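Local coordinates for protein transketolase (Campylobacter jejuni, PDB 3L84) that belongs to the transketolase family of thiamine diphosphate-binding enzymes, built from two related cofactor-binding domains and a C-terminal domain, at residues Q9-R14 and E270-D275; Q4-Q9 and H215-I220. All blocks are in the same frame, centred on the assembly; numbering follows the deposited sequence. Where two conformers were deposited one is given.

Contact 1. Residues Q9-R14 and E270-D275; sequences QANTLR and EQAGFD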
loop_
_atom_site.group_PDB
_atom_site.type_symbol
_atom_site.label_atom_id
_atom_site.label_comp_id
_atom_site.label_asym_id
_atom_site.label_seq_id
_atom_site.Cartn_x
_atom_site.Cartn_y
_atom_site.Cartn_z
ATOM N N GLN A 9 34.699 8.515 -20.719
ATOM C CA GLN A 9 33.466 9.087 -20.165
ATOM C C GLN A 9 32.853 8.167 -19.127
ATOM O O GLN A 9 32.463 8.612 -18.032
ATOM C CB GLN A 9 32.476 9.412 -21.292
ATOM C CG GLN A 9 32.854 10.649 -22.060
ATOM C CD GLN A 9 31.811 10.964 -23.116
ATOM O OE1 GLN A 9 31.772 10.319 -24.169
ATOM N NE2 GLN A 9 30.913 11.895 -22.804
ATOM N N ALA A 10 32.751 6.885 -19.441
ATOM C CA ALA A 10 32.140 5.916 -18.512
ATOM C C ALA A 10 32.960 5.809 -17.252
ATOM O O ALA A 10 32.417 5.788 -16.133
ATOM C CB ALA A 10 31.969 4.556 -19.183
ATOM N N ASN A 11 34.280 5.748 -17.386
ATOM C CA ASN A 11 35.105 5.647 -16.208
ATOM C C ASN A 11 35.094 6.924 -15.362
ATOM O O ASN A 11 35.178 6.851 -14.140
ATOM C CB ASN A 11 36.522 5.199 -16.599
ATOM C CG ASN A 11 36.559 3.731 -16.988
ATOM O OD1 ASN A 11 35.707 2.949 -16.558
ATOM N ND2 ASN A 11 37.523 3.344 -17.813
ATOM N N THR A 12 34.935 8.076 -16.006
ATOM C CA THR A 12 34.768 9.341 -15.282
ATOM C C THR A 12 33.535 9.232 -14.402
ATOM O O THR A 12 33.571 9.574 -13.216
ATOM C CB THR A 12 34.672 10.535 -16.238
ATOM O OG1 THR A 12 35.894 10.615 -17.005
ATOM C CG2 THR A 12 34.489 11.849 -15.463
ATOM N N LEU A 13 32.427 8.774 -14.975
ATOM C CA LEU A 13 31.210 8.570 -14.180
ATOM C C LEU A 13 31.428 7.559 -13.063
ATOM O O LEU A 13 30.935 7.766 -11.945
ATOM C CB LEU A 13 30.047 8.123 -15.067
ATOM C CG LEU A 13 29.446 9.124 -16.055
ATOM C CD1 LEU A 13 28.633 8.374 -17.130
ATOM C CD2 LEU A 13 28.602 10.195 -15.355
ATOM N N ARG A 14 32.108 6.440 -13.349
ATOM C CA ARG A 14 32.365 5.434 -12.319
ATOM C C ARG A 14 33.113 6.018 -11.149
ATOM O O ARG A 14 32.744 5.793 -9.985
ATOM C CB ARG A 14 33.219 4.284 -12.857
ATOM C CG ARG A 14 32.544 3.349 -13.844
ATOM C CD ARG A 14 33.419 2.123 -14.099
ATOM N NE ARG A 14 32.580 1.135 -14.724
ATOM C CZ ARG A 14 32.283 1.055 -16.005
ATOM N NH1 ARG A 14 32.906 1.745 -16.934
ATOM N NH2 ARG A 14 31.321 0.212 -16.361
ATOM N N GLU A 270 43.711 2.474 -11.246
ATOM C CA GLU A 270 44.913 1.962 -11.923
ATOM C C GLU A 270 44.582 1.151 -13.187
ATOM O O GLU A 270 45.151 1.367 -14.270
ATOM C CB GLU A 270 45.755 1.138 -10.941
ATOM C CG GLU A 270 46.486 1.996 -9.919
ATOM C CD GLU A 270 47.375 1.217 -8.941
ATOM O OE1 GLU A 270 46.951 0.129 -8.456
ATOM O OE2 GLU A 270 48.494 1.719 -8.643
ATOM N N GLN A 271 43.633 0.227 -13.071
ATOM C CA GLN A 271 43.262 -0.599 -14.218
ATOM C C GLN A 271 42.651 0.215 -15.372
ATOM O O GLN A 271 42.819 -0.141 -16.533
ATOM C CB GLN A 271 42.332 -1.722 -13.781
ATOM C CG GLN A 271 43.026 -2.760 -12.891
ATOM C CD GLN A 271 42.186 -4.000 -12.615
ATOM O OE1 GLN A 271 40.956 -3.935 -12.514
ATOM N NE2 GLN A 271 42.858 -5.145 -12.492
ATOM N N ALA A 272 42.002 1.334 -15.039
ATOM C CA ALA A 272 41.387 2.247 -16.015
ATOM C C ALA A 272 42.283 3.367 -16.532
ATOM O O ALA A 272 41.834 4.196 -17.337
ATOM C CB ALA A 272 40.174 2.884 -15.370
ATOM N N GLY A 273 43.524 3.426 -16.065
ATOM C CA GLY A 273 44.436 4.476 -16.496
ATOM C C GLY A 273 44.254 5.809 -15.793
ATOM O O GLY A 273 44.776 6.825 -16.265
ATOM N N PHE A 274 43.526 5.812 -14.672
ATOM C CA PHE A 274 43.324 7.015 -13.863
ATOM C C PHE A 274 44.351 7.034 -12.743
ATOM O O PHE A 274 44.808 5.978 -12.308
ATOM C CB PHE A 274 41.920 7.009 -13.252
ATOM C CG PHE A 274 40.837 7.537 -14.150
ATOM C CD1 PHE A 274 40.547 6.952 -15.371
ATOM C CD2 PHE A 274 40.076 8.620 -13.737
ATOM C CE1 PHE A 274 39.511 7.449 -16.170
ATOM C CE2 PHE A 274 39.033 9.121 -14.525
ATOM C CZ PHE A 274 38.761 8.535 -15.743
ATOM N N ASP A 275 44.742 8.219 -12.293
ATOM C CA ASP A 275 45.677 8.343 -11.174
ATOM C C ASP A 275 44.950 7.896 -9.900
ATOM O O ASP A 275 43.968 8.512 -9.489
ATOM C CB ASP A 275 46.130 9.796 -11.029
ATOM C CG ASP A 275 47.173 10.002 -9.924
ATOM O OD1 ASP A 275 47.362 9.118 -9.054
ATOM O OD2 ASP A 275 47.849 11.064 -9.966
HETATM O O HOH W 1 39.606 4.955 -18.966
#
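F274 and A272 press on N11 and T12 where helix 262-272 ends in a Schellman motif beside the N-terminal helix 3-24, both within the thiamine diphosphate binding domain of this transketolase. The ring of F274 does most of the work with its outer end: CE1 of F274 lies 3.8 Å from CB of N11, an oblique approach, while CZ of F274 comes 3.8 Å from OG1 of T12. That hydroxyl sits at the ring edge, near its plane, and the two side chains cross at about a right angle. OG1 of T12 is already engaged by E8 O, one turn back in its own helix, so F274 meets it through van der Waals contact alone. A272 adds its methyl group, whose CB rests 3.6 Å from ND2 of N11.

No direct hydrogen bond spans the two segments; one water does the bridging. It accepts from ND2 of N11 at 2.9 Å and donates to the carbonyl O of A272, lying close to the plane of the F274 ring as it does so. G273 turns the chain with positive phi (81°), its N bonded back to E270 O, and F274 follows directly after the turn. Further out, F274 packs edge-to-face with F15 and against P283, while T12 also touches S286 of helix 284-291. Behind the water-bound amide stands R14, itself held by a salt bridge to D37 and by L33 O and K244 O. The N11 amide is thus gripped at both ends, by the water at ND2 and by R14 at OD1: NH1 of R14 reaches OD1 of N11 at 3.1 Å, tilted 33° from the carbonyl plane.

Contact 2. Residues Q4-Q9 and H215-I220; sequences QILQEQ and HDYEEI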
loop_
_atom_site.group_PDB
_atom_site.type_symbol
_atom_site.label_atom_id
_atom_site.label_comp_id
_atom_site.label_asym_id
_atom_site.label_seq_id
_atom_site.Cartn_x
_atom_site.Cartn_y
_atom_site.Cartn_z
ATOM N N GLN A 4 37.188 4.936 -27.482
ATOM C CA GLN A 4 38.161 5.551 -26.613
ATOM C C GLN A 4 37.530 6.641 -25.761
ATOM O O GLN A 4 37.698 6.672 -24.521
ATOM C CB GLN A 4 39.336 6.089 -27.432
ATOM C CG GLN A 4 40.168 4.983 -28.072
ATOM C CD GLN A 4 39.473 4.283 -29.263
ATOM O OE1 GLN A 4 39.046 4.935 -30.227
ATOM N NE2 GLN A 4 39.359 2.958 -29.188
ATOM N N ILE A 5 36.767 7.528 -26.387
ATOM C CA ILE A 5 36.132 8.607 -25.633
ATOM C C ILE A 5 35.049 8.027 -24.733
ATOM O O ILE A 5 34.916 8.446 -23.574
ATOM C CB ILE A 5 35.556 9.765 -26.502
ATOM C CG1 ILE A 5 34.991 10.896 -25.623
ATOM C CG2 ILE A 5 34.453 9.317 -27.383
ATOM C CD1 ILE A 5 36.023 11.629 -24.780
ATOM N N LEU A 6 34.286 7.035 -25.210
ATOM C CA LEU A 6 33.214 6.468 -24.388
ATOM C C LEU A 6 33.759 5.785 -23.138
ATOM O O LEU A 6 33.177 5.895 -22.066
ATOM C CB LEU A 6 32.348 5.484 -25.178
ATOM C CG LEU A 6 31.238 6.148 -26.003
ATOM C CD1 LEU A 6 30.173 6.724 -25.071
ATOM C CD2 LEU A 6 31.771 7.223 -26.922
ATOM N N GLN A 7 34.874 5.085 -23.273
ATOM C CA GLN A 7 35.479 4.435 -22.124
ATOM C C GLN A 7 35.925 5.464 -21.082
ATOM O O GLN A 7 35.677 5.303 -19.886
ATOM C CB GLN A 7 36.684 3.625 -22.566
ATOM C CG GLN A 7 37.326 2.882 -21.455
ATOM C CD GLN A 7 38.534 2.100 -21.947
ATOM O OE1 GLN A 7 39.597 2.104 -21.306
ATOM N NE2 GLN A 7 38.386 1.439 -23.103
ATOM N N GLU A 8 36.549 6.542 -21.542
ATOM C CA GLU A 8 36.957 7.585 -20.625
ATOM C C GLU A 8 35.756 8.232 -19.944
ATOM O O GLU A 8 35.748 8.459 -18.738
ATOM C CB GLU A 8 37.819 8.639 -21.315
ATOM C CG GLU A 8 38.514 9.559 -20.291
ATOM C CD GLU A 8 39.191 10.779 -20.882
ATOM O OE1 GLU A 8 38.465 11.761 -21.176
ATOM O OE2 GLU A 8 40.440 10.779 -21.006
ATOM N N GLN A 9 34.699 8.515 -20.719
ATOM C CA GLN A 9 33.466 9.087 -20.165
ATOM C C GLN A 9 32.853 8.167 -19.127
ATOM O O GLN A 9 32.463 8.612 -18.032
ATOM C CB GLN A 9 32.476 9.412 -21.292
ATOM C CG GLN A 9 32.854 10.649 -22.060
ATOM C CD GLN A 9 31.811 10.964 -23.116
ATOM O OE1 GLN A 9 31.772 10.319 -24.169
ATOM N NE2 GLN A 9 30.913 11.895 -22.804
ATOM N N HIS A 215 27.785 -3.604 -21.273
ATOM C CA HIS A 215 29.150 -3.062 -21.287
ATOM C C HIS A 215 29.744 -2.959 -22.673
ATOM O O HIS A 215 30.939 -2.666 -22.811
ATOM C CB HIS A 215 30.068 -3.865 -20.354
ATOM C CG HIS A 215 29.543 -3.932 -18.960
ATOM N ND1 HIS A 215 29.275 -2.801 -18.217
ATOM C CD2 HIS A 215 29.178 -4.978 -18.183
ATOM C CE1 HIS A 215 28.772 -3.151 -17.047
ATOM N NE2 HIS A 215 28.716 -4.471 -16.996
ATOM N N ASP A 216 28.930 -3.176 -23.702
ATOM C CA ASP A 216 29.407 -3.079 -25.069
ATOM C C ASP A 216 28.816 -1.844 -25.712
ATOM O O ASP A 216 27.624 -1.762 -25.981
ATOM C CB ASP A 216 29.074 -4.326 -25.880
ATOM C CG ASP A 216 29.736 -4.322 -27.250
ATOM O OD1 ASP A 216 29.148 -3.774 -28.196
ATOM O OD2 ASP A 216 30.860 -4.854 -27.378
ATOM N N TYR A 217 29.673 -0.857 -25.966
ATOM C CA TYR A 217 29.186 0.433 -26.421
ATOM C C TYR A 217 28.408 0.351 -27.728
ATOM O O TYR A 217 27.359 1.011 -27.864
ATOM C CB TYR A 217 30.334 1.440 -26.565
ATOM C CG TYR A 217 31.079 1.655 -25.261
ATOM C CD1 TYR A 217 30.450 2.218 -24.166
ATOM C CD2 TYR A 217 32.390 1.270 -25.125
ATOM C CE1 TYR A 217 31.089 2.392 -22.975
ATOM C CE2 TYR A 217 33.061 1.440 -23.923
ATOM C CZ TYR A 217 32.385 2.001 -22.843
ATOM O OH TYR A 217 33.016 2.134 -21.634
ATOM N N GLU A 218 28.897 -0.466 -28.659
ATOM C CA GLU A 218 28.213 -0.634 -29.920
ATOM C C GLU A 218 26.836 -1.250 -29.720
ATOM O O GLU A 218 25.885 -0.826 -30.352
ATOM C CB GLU A 218 29.083 -1.456 -30.887
ATOM C CG GLU A 218 28.472 -1.745 -32.263
ATOM C CD GLU A 218 29.412 -2.483 -33.230
ATOM O OE1 GLU A 218 30.341 -3.206 -32.783
ATOM O OE2 GLU A 218 29.207 -2.345 -34.466
ATOM N N GLU A 219 26.721 -2.264 -28.876
ATOM C CA GLU A 219 25.416 -2.909 -28.689
ATOM C C GLU A 219 24.428 -1.945 -28.007
ATOM O O GLU A 219 23.248 -1.887 -28.366
ATOM C CB GLU A 219 25.536 -4.156 -27.810
ATOM C CG GLU A 219 26.212 -5.340 -28.452
ATOM C CD GLU A 219 26.189 -6.576 -27.563
ATOM O OE1 GLU A 219 25.110 -6.870 -26.965
ATOM O OE2 GLU A 219 27.238 -7.278 -27.481
ATOM N N ILE A 220 24.915 -1.146 -27.060
ATOM C CA ILE A 220 24.051 -0.173 -26.376
ATOM C C ILE A 220 23.531 0.846 -27.380
ATOM O O ILE A 220 22.337 1.148 -27.429
ATOM C CB ILE A 220 24.784 0.568 -25.251
ATOM C CG1 ILE A 220 25.284 -0.393 -24.171
ATOM C CG2 ILE A 220 23.871 1.639 -24.640
ATOM C CD1 ILE A 220 26.450 0.137 -23.294
#
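Y217 lays one face of its ring on L6, and that CH-pi contact is the close-packed heart of the meeting between helix 3-24 and the first turn of helix 217-228. CB of L6 stands 3.9 Å from the ring centroid and only 8° off the ring normal, almost exactly over the middle. The CG of Y217 is anti to its carbonyl carbon (chi1 -59°), which sends the ring across to the neighbouring helix. Its hydroxyl then passes along the backbone: OH of Y217 is 3.4 Å from CA of Q7 and 3.8 Å from O of L6. Other side chains close in around this core, with I3 and A10 of the same N-terminal helix and V41 of helix 30-42 touching Y217, and Y44 and S40 touching L6.

Toward solvent the contact thins out. Q7 is exposed and touches the phenol with CA and, more loosely, with CB, 4.1 Å from OH of Y217, while the rest of its extended chain takes no part. At the start of the other helix, in the conformer given, OD1 of D216 accepts from E219 N at 2.9 Å through its anti lone pair, an N-cap on the turn that carries Y217.

No hydrogen bond crosses between the segments. Between them the contact is apolar packing and CH-pi, while the hydroxyl of Y217 turns to D37 of helix 30-42 through a weak hydrogen bond.

Contacts 1 and 2 occupy successive turns of helix 3-24, share Q9, and have centres about 12 Å apart: the start of helix 217-228 meets the first turns of helix 3-24, and the end of helix 262-272 meets it a little further along. They also touch directly: CB of A10 packs 3.6 Å from OH of Y217, and CZ of F274 lies 4.2 Å from O of E8. D37 of helix 30-42 ties them together, since it takes R14 from contact 1 and both H215 and, weakly, Y217 from contact 2. Both lie at the periphery, their centres about 37 and 35 Å from the chain centre, and no other subunit touches them.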